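Local coordinates for probable secreted solute-binding lipoprotein (Streptomyces coelicolor, PDB 3I3V) that probably binds a solute outside the cell and delivers it to a membrane transporter, as extracellular solute-binding lipoproteins do, at residues 153-158 against 377-382; 207-212 against 385-390; 288-293 against 309-314. All blocks are in the same frame, centred on the assembly; numbering follows the deposited sequence.

Interaction 1: residues 153-158 against 377-382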
loop_
_atom_site.group_PDB
_atom_site.type_symbol
_atom_site.label_atom_id
_atom_site.label_comp_id
_atom_site.label_asym_id
_atom_site.label_seq_id
_atom_site.Cartn_x
_atom_site.Cartn_y
_atom_site.Cartn_z
ATOM N N ALA C 153 -35.886 -2.315 -64.706
ATOM C CA ALA C 153 -36.440 -3.457 -63.997
ATOM C C ALA C 153 -37.960 -3.426 -64.142
ATOM O O ALA C 153 -38.600 -4.465 -64.328
ATOM C CB ALA C 153 -36.042 -3.400 -62.535
ATOM N N ALA C 154 -38.536 -2.226 -64.074
ATOM C CA ALA C 154 -39.987 -2.066 -64.206
ATOM C C ALA C 154 -40.440 -2.611 -65.557
ATOM O O ALA C 154 -41.441 -3.329 -65.640
ATOM C CB ALA C 154 -40.370 -0.594 -64.077
ATOM N N ARG C 155 -39.702 -2.259 -66.611
ATOM C CA ARG C 155 -40.009 -2.728 -67.958
ATOM C C ARG C 155 -39.975 -4.254 -67.999
ATOM O O ARG C 155 -40.946 -4.897 -68.398
ATOM C CB ARG C 155 -38.998 -2.167 -68.959
ATOM C CG ARG C 155 -39.285 -0.753 -69.410
ATOM C CD ARG C 155 -40.614 -0.702 -70.154
ATOM N NE ARG C 155 -41.659 -0.095 -69.342
ATOM C CZ ARG C 155 -42.954 -0.103 -69.643
ATOM N NH1 ARG C 155 -43.391 -0.700 -70.747
ATOM N NH2 ARG C 155 -43.813 0.506 -68.838
ATOM N N LYS C 156 -38.852 -4.828 -67.578
ATOM C CA LYS C 156 -38.712 -6.279 -67.564
ATOM C C LYS C 156 -39.843 -6.943 -66.790
ATOM O O LYS C 156 -40.434 -7.912 -67.263
ATOM C CB LYS C 156 -37.365 -6.681 -66.962
ATOM C CG LYS C 156 -36.184 -6.459 -67.898
ATOM C CD LYS C 156 -34.919 -7.069 -67.317
ATOM C CE LYS C 156 -33.982 -7.577 -68.413
ATOM N NZ LYS C 156 -33.479 -6.485 -69.288
ATOM N N LEU C 157 -40.141 -6.413 -65.605
ATOM C CA LEU C 157 -41.215 -6.944 -64.765
ATOM C C LEU C 157 -42.571 -6.930 -65.473
ATOM O O LEU C 157 -43.291 -7.923 -65.474
ATOM C CB LEU C 157 -41.307 -6.144 -63.464
ATOM C CG LEU C 157 -40.258 -6.422 -62.385
ATOM C CD1 LEU C 157 -40.205 -5.264 -61.402
ATOM C CD2 LEU C 157 -40.611 -7.719 -61.659
ATOM N N ARG C 158 -42.923 -5.798 -66.068
ATOM C CA ARG C 158 -44.197 -5.680 -66.779
ATOM C C ARG C 158 -44.274 -6.647 -67.966
ATOM O O ARG C 158 -45.354 -7.128 -68.308
ATOM C CB ARG C 158 -44.401 -4.238 -67.271
ATOM C CG ARG C 158 -44.971 -3.276 -66.240
ATOM C CD ARG C 158 -44.919 -1.856 -66.765
ATOM N NE ARG C 158 -45.519 -0.884 -65.856
ATOM C CZ ARG C 158 -46.826 -0.682 -65.731
ATOM N NH1 ARG C 158 -47.688 -1.378 -66.457
ATOM N NH2 ARG C 158 -47.270 0.223 -64.877
ATOM N N PHE C 377 -49.883 11.068 -59.140
ATOM C CA PHE C 377 -49.527 9.724 -59.596
ATOM C C PHE C 377 -50.118 9.354 -60.959
ATOM O O PHE C 377 -49.775 8.318 -61.524
ATOM C CB PHE C 377 -49.953 8.666 -58.569
ATOM C CG PHE C 377 -48.863 8.266 -57.620
ATOM C CD1 PHE C 377 -48.684 8.937 -56.412
ATOM C CD2 PHE C 377 -48.008 7.215 -57.934
ATOM C CE1 PHE C 377 -47.671 8.560 -55.530
ATOM C CE2 PHE C 377 -46.993 6.835 -57.058
ATOM C CZ PHE C 377 -46.825 7.506 -55.853
ATOM N N THR C 378 -51.010 10.191 -61.477
ATOM C CA THR C 378 -51.650 9.937 -62.769
ATOM C C THR C 378 -50.662 10.229 -63.897
ATOM O O THR C 378 -50.221 11.365 -64.060
ATOM C CB THR C 378 -52.889 10.827 -62.948
ATOM O OG1 THR C 378 -53.730 10.705 -61.795
ATOM C CG2 THR C 378 -53.675 10.407 -64.178
ATOM N N ARG C 379 -50.316 9.201 -64.668
ATOM C CA ARG C 379 -49.356 9.348 -65.757
ATOM C C ARG C 379 -49.680 10.472 -66.725
ATOM O O ARG C 379 -50.835 10.704 -67.076
ATOM C CB ARG C 379 -49.237 8.037 -66.526
ATOM C CG ARG C 379 -48.958 6.862 -65.633
ATOM C CD ARG C 379 -48.831 5.586 -66.421
ATOM N NE ARG C 379 -47.591 5.516 -67.180
ATOM C CZ ARG C 379 -47.081 4.378 -67.636
ATOM N NH1 ARG C 379 -47.713 3.236 -67.397
ATOM N NH2 ARG C 379 -45.949 4.375 -68.326
ATOM N N GLY C 380 -48.639 11.169 -67.159
ATOM C CA GLY C 380 -48.818 12.263 -68.094
ATOM C C GLY C 380 -48.977 13.614 -67.426
ATOM O O GLY C 380 -48.810 14.642 -68.079
ATOM N N THR C 381 -49.298 13.615 -66.133
ATOM C CA THR C 381 -49.490 14.855 -65.374
ATOM C C THR C 381 -48.186 15.624 -65.246
ATOM O O THR C 381 -47.289 15.235 -64.502
ATOM C CB THR C 381 -50.026 14.565 -63.963
ATOM O OG1 THR C 381 -51.260 13.847 -64.060
ATOM C CG2 THR C 381 -50.267 15.860 -63.207
ATOM N N SER C 382 -48.100 16.730 -65.974
ATOM C CA SER C 382 -46.910 17.575 -65.987
ATOM C C SER C 382 -46.362 17.910 -64.616
ATOM O O SER C 382 -47.105 17.997 -63.645
ATOM C CB SER C 382 -47.204 18.877 -66.729
ATOM O OG SER C 382 -48.303 19.555 -66.145
#
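Arg158 and Arg379 bring their guanidinium groups together at the surface of the protein, where helix 147-159 faces the loop between helices 363-377 and 383-392. The closer part of the contact is Arg379 NH1, which lies over one face of the Arg158 guanidinium, 4.0 Å from Arg158 NH2. The two planes are turned 48° apart, and the two chains run in opposing directions alongside each other. Arg158 runs straight from CG to NE, whereas Arg379 is bent at its third torsion (chi3 73°), which brings NH1 over the Arg158 face. The outer side is looser and more open to solvent: Arg155 NH2 lies at the edge of the Arg379 guanidinium, near its plane, 4.4 Å from Arg379 NH2. No hydrogen bond joins the segments, and together they bury just 71 Å². Arg379 is carried on a type II turn from Thr378 to Thr381, where Thr378 O accepts from Thr381 OG1 at 2.7 Å and from Thr381 N at 3.2 Å, both on the same face of its plane. Gly380 takes a positive phi there, at which a side chain would press on the preceding carbonyl oxygen. Each arginine has an oxygen partner at the end of helix 203-217 and just beyond: Asp217 O for Arg379 NH2, Ala218 O for Arg155 NH2, Gly219 O for Arg158 NE. Asp223 adds a salt bridge to Arg158 NH1. Each arginine is thus held by its own acceptor along residues 217-223, which probably accounts for the nearness of three like charges better than any attraction between them.

Interaction 2: residues 207-212 against 385-390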
loop_
_atom_site.group_PDB
_atom_site.type_symbol
_atom_site.label_atom_id
_atom_site.label_comp_id
_atom_site.label_asym_id
_atom_site.label_seq_id
_atom_site.Cartn_x
_atom_site.Cartn_y
_atom_site.Cartn_z
ATOM N N LEU C 207 -36.491 19.505 -58.991
ATOM C CA LEU C 207 -35.743 18.383 -59.539
ATOM C C LEU C 207 -36.410 17.061 -59.149
ATOM O O LEU C 207 -36.651 16.200 -60.005
ATOM C CB LEU C 207 -34.296 18.424 -59.032
ATOM C CG LEU C 207 -33.448 19.539 -59.665
ATOM C CD1 LEU C 207 -32.075 19.618 -59.002
ATOM C CD2 LEU C 207 -33.306 19.269 -61.160
ATOM N N GLY C 208 -36.718 16.920 -57.860
ATOM C CA GLY C 208 -37.354 15.713 -57.356
ATOM C C GLY C 208 -38.680 15.416 -58.028
ATOM O O GLY C 208 -39.011 14.254 -58.285
ATOM N N ILE C 209 -39.442 16.468 -58.315
ATOM C CA ILE C 209 -40.734 16.315 -58.972
ATOM C C ILE C 209 -40.518 15.845 -60.408
ATOM O O ILE C 209 -41.356 15.132 -60.956
ATOM C CB ILE C 209 -41.539 17.635 -58.965
ATOM C CG1 ILE C 209 -41.950 17.990 -57.531
ATOM C CG2 ILE C 209 -42.757 17.495 -59.846
ATOM C CD1 ILE C 209 -42.848 19.213 -57.417
ATOM N N GLU C 210 -39.395 16.242 -61.011
ATOM C CA GLU C 210 -39.081 15.816 -62.376
ATOM C C GLU C 210 -38.760 14.333 -62.295
ATOM O O GLU C 210 -39.321 13.515 -63.023
ATOM C CB GLU C 210 -37.843 16.532 -62.933
ATOM C CG GLU C 210 -37.972 18.021 -63.211
ATOM C CD GLU C 210 -36.687 18.608 -63.808
ATOM O OE1 GLU C 210 -36.611 19.848 -63.957
ATOM O OE2 GLU C 210 -35.755 17.826 -64.132
ATOM N N TYR C 211 -37.843 14.000 -61.394
ATOM C CA TYR C 211 -37.435 12.622 -61.213
ATOM C C TYR C 211 -38.678 11.763 -61.028
ATOM O O TYR C 211 -38.868 10.775 -61.733
ATOM C CB TYR C 211 -36.496 12.506 -60.008
ATOM C CG TYR C 211 -36.009 11.097 -59.756
ATOM C CD1 TYR C 211 -35.689 10.248 -60.824
ATOM C CD2 TYR C 211 -35.859 10.609 -58.451
ATOM C CE1 TYR C 211 -35.231 8.948 -60.599
ATOM C CE2 TYR C 211 -35.401 9.315 -58.215
ATOM C CZ TYR C 211 -35.090 8.491 -59.293
ATOM O OH TYR C 211 -34.652 7.210 -59.062
ATOM N N PHE C 212 -39.536 12.154 -60.095
ATOM C CA PHE C 212 -40.760 11.405 -59.845
ATOM C C PHE C 212 -41.588 11.225 -61.108
ATOM O O PHE C 212 -42.037 10.123 -61.408
ATOM C CB PHE C 212 -41.626 12.112 -58.806
ATOM C CG PHE C 212 -42.963 11.466 -58.606
ATOM C CD1 PHE C 212 -43.094 10.349 -57.790
ATOM C CD2 PHE C 212 -44.086 11.950 -59.271
ATOM C CE1 PHE C 212 -44.323 9.721 -57.635
ATOM C CE2 PHE C 212 -45.323 11.329 -59.126
ATOM C CZ PHE C 212 -45.443 10.209 -58.303
ATOM N N ARG C 385 -47.991 20.765 -63.057
ATOM C CA ARG C 385 -49.279 20.512 -62.442
ATOM C C ARG C 385 -49.098 19.798 -61.105
ATOM O O ARG C 385 -49.867 20.024 -60.163
ATOM C CB ARG C 385 -50.162 19.694 -63.383
ATOM C CG ARG C 385 -50.706 20.493 -64.561
ATOM C CD ARG C 385 -51.547 19.604 -65.461
ATOM N NE ARG C 385 -52.580 18.911 -64.699
ATOM C CZ ARG C 385 -53.304 17.897 -65.164
ATOM N NH1 ARG C 385 -53.105 17.451 -66.401
ATOM N NH2 ARG C 385 -54.227 17.330 -64.392
ATOM N N VAL C 386 -48.081 18.942 -61.024
ATOM C CA VAL C 386 -47.786 18.229 -59.784
ATOM C C VAL C 386 -47.472 19.286 -58.728
ATOM O O VAL C 386 -48.065 19.308 -57.650
ATOM C CB VAL C 386 -46.568 17.283 -59.963
ATOM C CG1 VAL C 386 -45.882 17.032 -58.620
ATOM C CG2 VAL C 386 -47.033 15.963 -60.566
ATOM N N ARG C 387 -46.547 20.173 -59.073
ATOM C CA ARG C 387 -46.135 21.252 -58.194
ATOM C C ARG C 387 -47.295 22.160 -57.788
ATOM O O ARG C 387 -47.380 22.584 -56.636
ATOM C CB ARG C 387 -45.048 22.075 -58.873
ATOM C CG ARG C 387 -44.490 23.199 -58.035
ATOM C CD ARG C 387 -43.230 23.736 -58.694
ATOM N NE ARG C 387 -42.811 25.035 -58.178
ATOM C CZ ARG C 387 -43.578 26.120 -58.179
ATOM N NH1 ARG C 387 -44.812 26.057 -58.662
ATOM N NH2 ARG C 387 -43.102 27.277 -57.727
ATOM N N ALA C 388 -48.188 22.456 -58.726
ATOM C CA ALA C 388 -49.331 23.315 -58.431
ATOM C C ALA C 388 -50.320 22.612 -57.491
ATOM O O ALA C 388 -50.856 23.218 -56.553
ATOM C CB ALA C 388 -50.035 23.726 -59.738
ATOM N N ALA C 389 -50.553 21.328 -57.738
ATOM C CA ALA C 389 -51.469 20.558 -56.909
ATOM C C ALA C 389 -50.921 20.423 -55.485
ATOM O O ALA C 389 -51.661 20.531 -54.511
ATOM C CB ALA C 389 -51.693 19.177 -57.524
ATOM N N LEU C 390 -49.620 20.191 -55.371
ATOM C CA LEU C 390 -48.996 20.049 -54.062
ATOM C C LEU C 390 -49.120 21.370 -53.300
ATOM O O LEU C 390 -49.615 21.403 -52.173
ATOM C CB LEU C 390 -47.524 19.653 -54.233
ATOM C CG LEU C 390 -47.051 18.206 -53.981
ATOM C CD1 LEU C 390 -48.182 17.205 -54.138
ATOM C CD2 LEU C 390 -45.906 17.891 -54.938
#
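Ile209 and Val386 meet tip to tip between helices 203-217 and 383-392, with Ile209 CG2 only 3.4 Å from Val386 CG1, tighter than usual for two methyl carbons. Both methyls stand anti to their own backbone N, that of Val386 at a chi1 of 155°, a setting that directs each methyl at the other helix. Ile209 CD1 reaches further, settling 3.9 Å from Arg387 CB and 4.2 Å from Leu390 CD2, with Val386 CG1 on its flank. Arg387 thus contributes its aliphatic root; its chain is set roughly perpendicular to Ile209 and then leads its charged end away. Every close contact across the segments involves Ile209, and cutting this side chain back to an alanine is likely to leave Val386 CG1 and Leu390 CD2 without their apolar mate and open a gap between the helices. The contact is plain helix-helix packing in the lobe that holds strands 163-166 and 242-246, one of the two lobes of a solute-binding protein fold, and it seats the last helix of the chain. The segment axes approach to 10.5 Å, with 119° between their N-to-C directions, and Ile209 and Val386 are the nearest backbone pair. Further out, Ile182 of helix 172-182 packs against Ile209. On the other side of the interface, Ser376 of helix 363-377 touches both Val386 and Leu390, while Ala372 of the same helix lies against Leu390.

Interaction 3: residues 288-293 against 309-314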
loop_
_atom_site.group_PDB
_atom_site.type_symbol
_atom_site.label_atom_id
_atom_site.label_comp_id
_atom_site.label_asym_id
_atom_site.label_seq_id
_atom_site.Cartn_x
_atom_site.Cartn_y
_atom_site.Cartn_z
ATOM N N ILE C 288 -44.283 7.265 -30.249
ATOM C CA ILE C 288 -44.396 7.256 -28.790
ATOM C C ILE C 288 -43.120 7.535 -27.975
ATOM O O ILE C 288 -42.110 6.850 -28.105
ATOM C CB ILE C 288 -45.028 5.941 -28.315
ATOM C CG1 ILE C 288 -46.466 5.865 -28.838
ATOM C CG2 ILE C 288 -44.995 5.855 -26.791
ATOM C CD1 ILE C 288 -47.253 4.682 -28.324
ATOM N N GLY C 289 -43.189 8.573 -27.144
ATOM C CA GLY C 289 -42.077 8.949 -26.290
ATOM C C GLY C 289 -42.597 9.142 -24.875
ATOM O O GLY C 289 -43.817 9.177 -24.677
ATOM N N PHE C 290 -41.689 9.262 -23.900
ATOM C CA PHE C 290 -42.059 9.448 -22.491
ATOM C C PHE C 290 -42.069 10.932 -22.090
ATOM O O PHE C 290 -41.041 11.607 -22.164
ATOM C CB PHE C 290 -41.067 8.701 -21.573
ATOM C CG PHE C 290 -41.142 7.192 -21.673
ATOM C CD1 PHE C 290 -42.149 6.481 -21.026
ATOM C CD2 PHE C 290 -40.185 6.480 -22.404
ATOM C CE1 PHE C 290 -42.204 5.077 -21.098
ATOM C CE2 PHE C 290 -40.239 5.085 -22.478
ATOM C CZ PHE C 290 -41.252 4.385 -21.821
ATOM N N TRP C 291 -43.221 11.435 -21.648
ATOM C CA TRP C 291 -43.316 12.830 -21.231
ATOM C C TRP C 291 -43.526 12.888 -19.722
ATOM O O TRP C 291 -44.153 11.994 -19.146
ATOM C CB TRP C 291 -44.489 13.535 -21.926
ATOM C CG TRP C 291 -44.469 13.468 -23.422
ATOM C CD1 TRP C 291 -44.529 12.342 -24.195
ATOM C CD2 TRP C 291 -44.451 14.578 -24.332
ATOM N NE1 TRP C 291 -44.556 12.682 -25.527
ATOM C CE2 TRP C 291 -44.511 14.046 -25.641
ATOM C CE3 TRP C 291 -44.393 15.971 -24.169
ATOM C CZ2 TRP C 291 -44.516 14.857 -26.780
ATOM C CZ3 TRP C 291 -44.399 16.775 -25.299
ATOM C CH2 TRP C 291 -44.462 16.217 -26.588
ATOM N N ILE C 292 -43.004 13.929 -19.077
ATOM C CA ILE C 292 -43.186 14.060 -17.635
ATOM C C ILE C 292 -44.044 15.278 -17.314
ATOM O O ILE C 292 -43.763 16.381 -17.765
ATOM C CB ILE C 292 -41.842 14.185 -16.894
ATOM C CG1 ILE C 292 -40.997 12.933 -17.147
ATOM C CG2 ILE C 292 -42.091 14.365 -15.391
ATOM C CD1 ILE C 292 -39.731 12.875 -16.319
ATOM N N SER C 293 -45.092 15.072 -16.526
ATOM C CA SER C 293 -45.984 16.165 -16.168
ATOM C C SER C 293 -45.537 16.843 -14.887
ATOM O O SER C 293 -44.663 16.340 -14.181
ATOM C CB SER C 293 -47.393 15.642 -15.960
ATOM O OG SER C 293 -47.423 14.823 -14.804
ATOM N N PHE C 309 -35.628 1.969 -16.019
ATOM C CA PHE C 309 -36.059 0.614 -16.371
ATOM C C PHE C 309 -36.308 0.524 -17.883
ATOM O O PHE C 309 -35.616 -0.207 -18.592
ATOM C CB PHE C 309 -37.336 0.266 -15.594
ATOM C CG PHE C 309 -37.924 -1.076 -15.938
ATOM C CD1 PHE C 309 -37.342 -2.251 -15.482
ATOM C CD2 PHE C 309 -39.070 -1.165 -16.723
ATOM C CE1 PHE C 309 -37.894 -3.486 -15.803
ATOM C CE2 PHE C 309 -39.629 -2.402 -17.052
ATOM C CZ PHE C 309 -39.042 -3.559 -16.591
HETATM N N MSE C 310 -37.288 1.281 -18.369
HETATM C CA MSE C 310 -37.635 1.301 -19.789
HETATM C C MSE C 310 -36.423 1.526 -20.704
HETATM O O MSE C 310 -36.383 1.016 -21.822
HETATM C CB MSE C 310 -38.685 2.384 -20.044
HETATM C CG MSE C 310 -40.020 2.118 -19.381
HETATM SE SE MSE C 310 -40.877 0.552 -20.111
HETATM C CE MSE C 310 -42.152 0.290 -18.729
ATOM N N TYR C 311 -35.444 2.296 -20.226
ATOM C CA TYR C 311 -34.224 2.583 -20.983
ATOM C C TYR C 311 -33.135 1.520 -20.793
ATOM O O TYR C 311 -32.076 1.592 -21.415
ATOM C CB TYR C 311 -33.648 3.953 -20.595
ATOM C CG TYR C 311 -34.051 5.086 -21.518
ATOM C CD1 TYR C 311 -33.122 6.040 -21.925
ATOM C CD2 TYR C 311 -35.355 5.193 -21.999
ATOM C CE1 TYR C 311 -33.473 7.064 -22.788
ATOM C CE2 TYR C 311 -35.718 6.221 -22.864
ATOM C CZ TYR C 311 -34.773 7.151 -23.256
ATOM O OH TYR C 311 -35.120 8.167 -24.122
ATOM N N ARG C 312 -33.388 0.530 -19.944
ATOM C CA ARG C 312 -32.394 -0.520 -19.716
ATOM C C ARG C 312 -32.285 -1.403 -20.962
ATOM O O ARG C 312 -33.298 -1.813 -21.532
ATOM C CB ARG C 312 -32.784 -1.369 -18.497
ATOM C CG ARG C 312 -31.590 -1.900 -17.702
ATOM C CD ARG C 312 -32.028 -2.379 -16.326
ATOM N NE ARG C 312 -32.833 -3.585 -16.423
ATOM C CZ ARG C 312 -33.748 -3.941 -15.535
ATOM N NH1 ARG C 312 -33.976 -3.165 -14.474
ATOM N NH2 ARG C 312 -34.426 -5.074 -15.700
ATOM N N PRO C 313 -31.054 -1.720 -21.390
ATOM C CA PRO C 313 -30.833 -2.552 -22.573
ATOM C C PRO C 313 -31.677 -3.814 -22.721
ATOM O O PRO C 313 -32.169 -4.098 -23.812
ATOM C CB PRO C 313 -29.344 -2.847 -22.499
ATOM C CG PRO C 313 -28.805 -1.561 -21.952
ATOM C CD PRO C 313 -29.766 -1.304 -20.809
ATOM N N ASP C 314 -31.855 -4.575 -21.648
ATOM C CA ASP C 314 -32.645 -5.806 -21.738
ATOM C C ASP C 314 -34.116 -5.535 -22.036
ATOM O O ASP C 314 -34.784 -6.338 -22.697
ATOM C CB ASP C 314 -32.545 -6.621 -20.447
ATOM C CG ASP C 314 -33.041 -5.866 -19.240
ATOM O OD1 ASP C 314 -33.707 -6.488 -18.379
ATOM O OD2 ASP C 314 -32.753 -4.656 -19.146
#
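Strand 289-292 is an outermost strand of the four-stranded sheet, running antiparallel to strand 67-70, and helix 300-310 returns over it; an antiparallel strand in this place fits the type II periplasmic binding protein fold. Phe290 points from the strand toward the end of that helix and meets Met310, modelled as selenomethionine, crossing it at about a right angle. The far end of the ring does the touching: Phe290 CZ lies 3.6 Å from Met310 CG and 3.7 Å from Met310 CB, an oblique approach. The Met310 chain then bends at its second torsion (chi2 -65°) and takes the selenium away, leaving SE 5.5 Å from the Phe290 ring centroid and 70° off its normal, a Met-aromatic contact at a slant. Its CE comes to rest at the edge of the Phe309 ring, in its plane. Tyr311 adds a looser flank, with its CE2 4.5 Å from Phe290 CD2. Tyr121 packs edge-to-face with Phe290 and hydrogen-bonds to Met310 O, while Tyr311 OH is held by Pro120 O. Beyond the helix end, Arg312 grips Asp314 side-on, Arg312 NE to Asp314 OD2 at 2.9 Å and Arg312 NH2 to Asp314 OD1 at 3.1 Å, the latter in the guanidinium plane and on the syn lone pair. Glu36 also pairs with Arg312 NH2. Carbon-to-carbon packing therefore joins helix to strand, with the selenium only at a slant to the ring, whereas the buried Arg312 has its charge met by Asp314 and Glu36, near where a second subunit packs.

From the N terminus, 153-158 comes first and 207-212 follows. Before either finds its partner, the chain passes through 288-293 and 309-314, and interaction 3 closes its short loop, made mostly of helix, entirely within the longer loops of the other two. Segment 377-382 then completes interaction 1 and 385-390 completes interaction 2, so these two cross. They also touch, Phe377 CZ lying 3.8 Å from Phe212 CE1, and together bring the C-terminal helices and their connecting loop against helices 147-159 and 203-217. Interaction 3 belongs to the four-stranded sheet on the opposite side of the chain's centre; its centre is about 45 Å from that of interaction 1 and 40 Å from that of interaction 2.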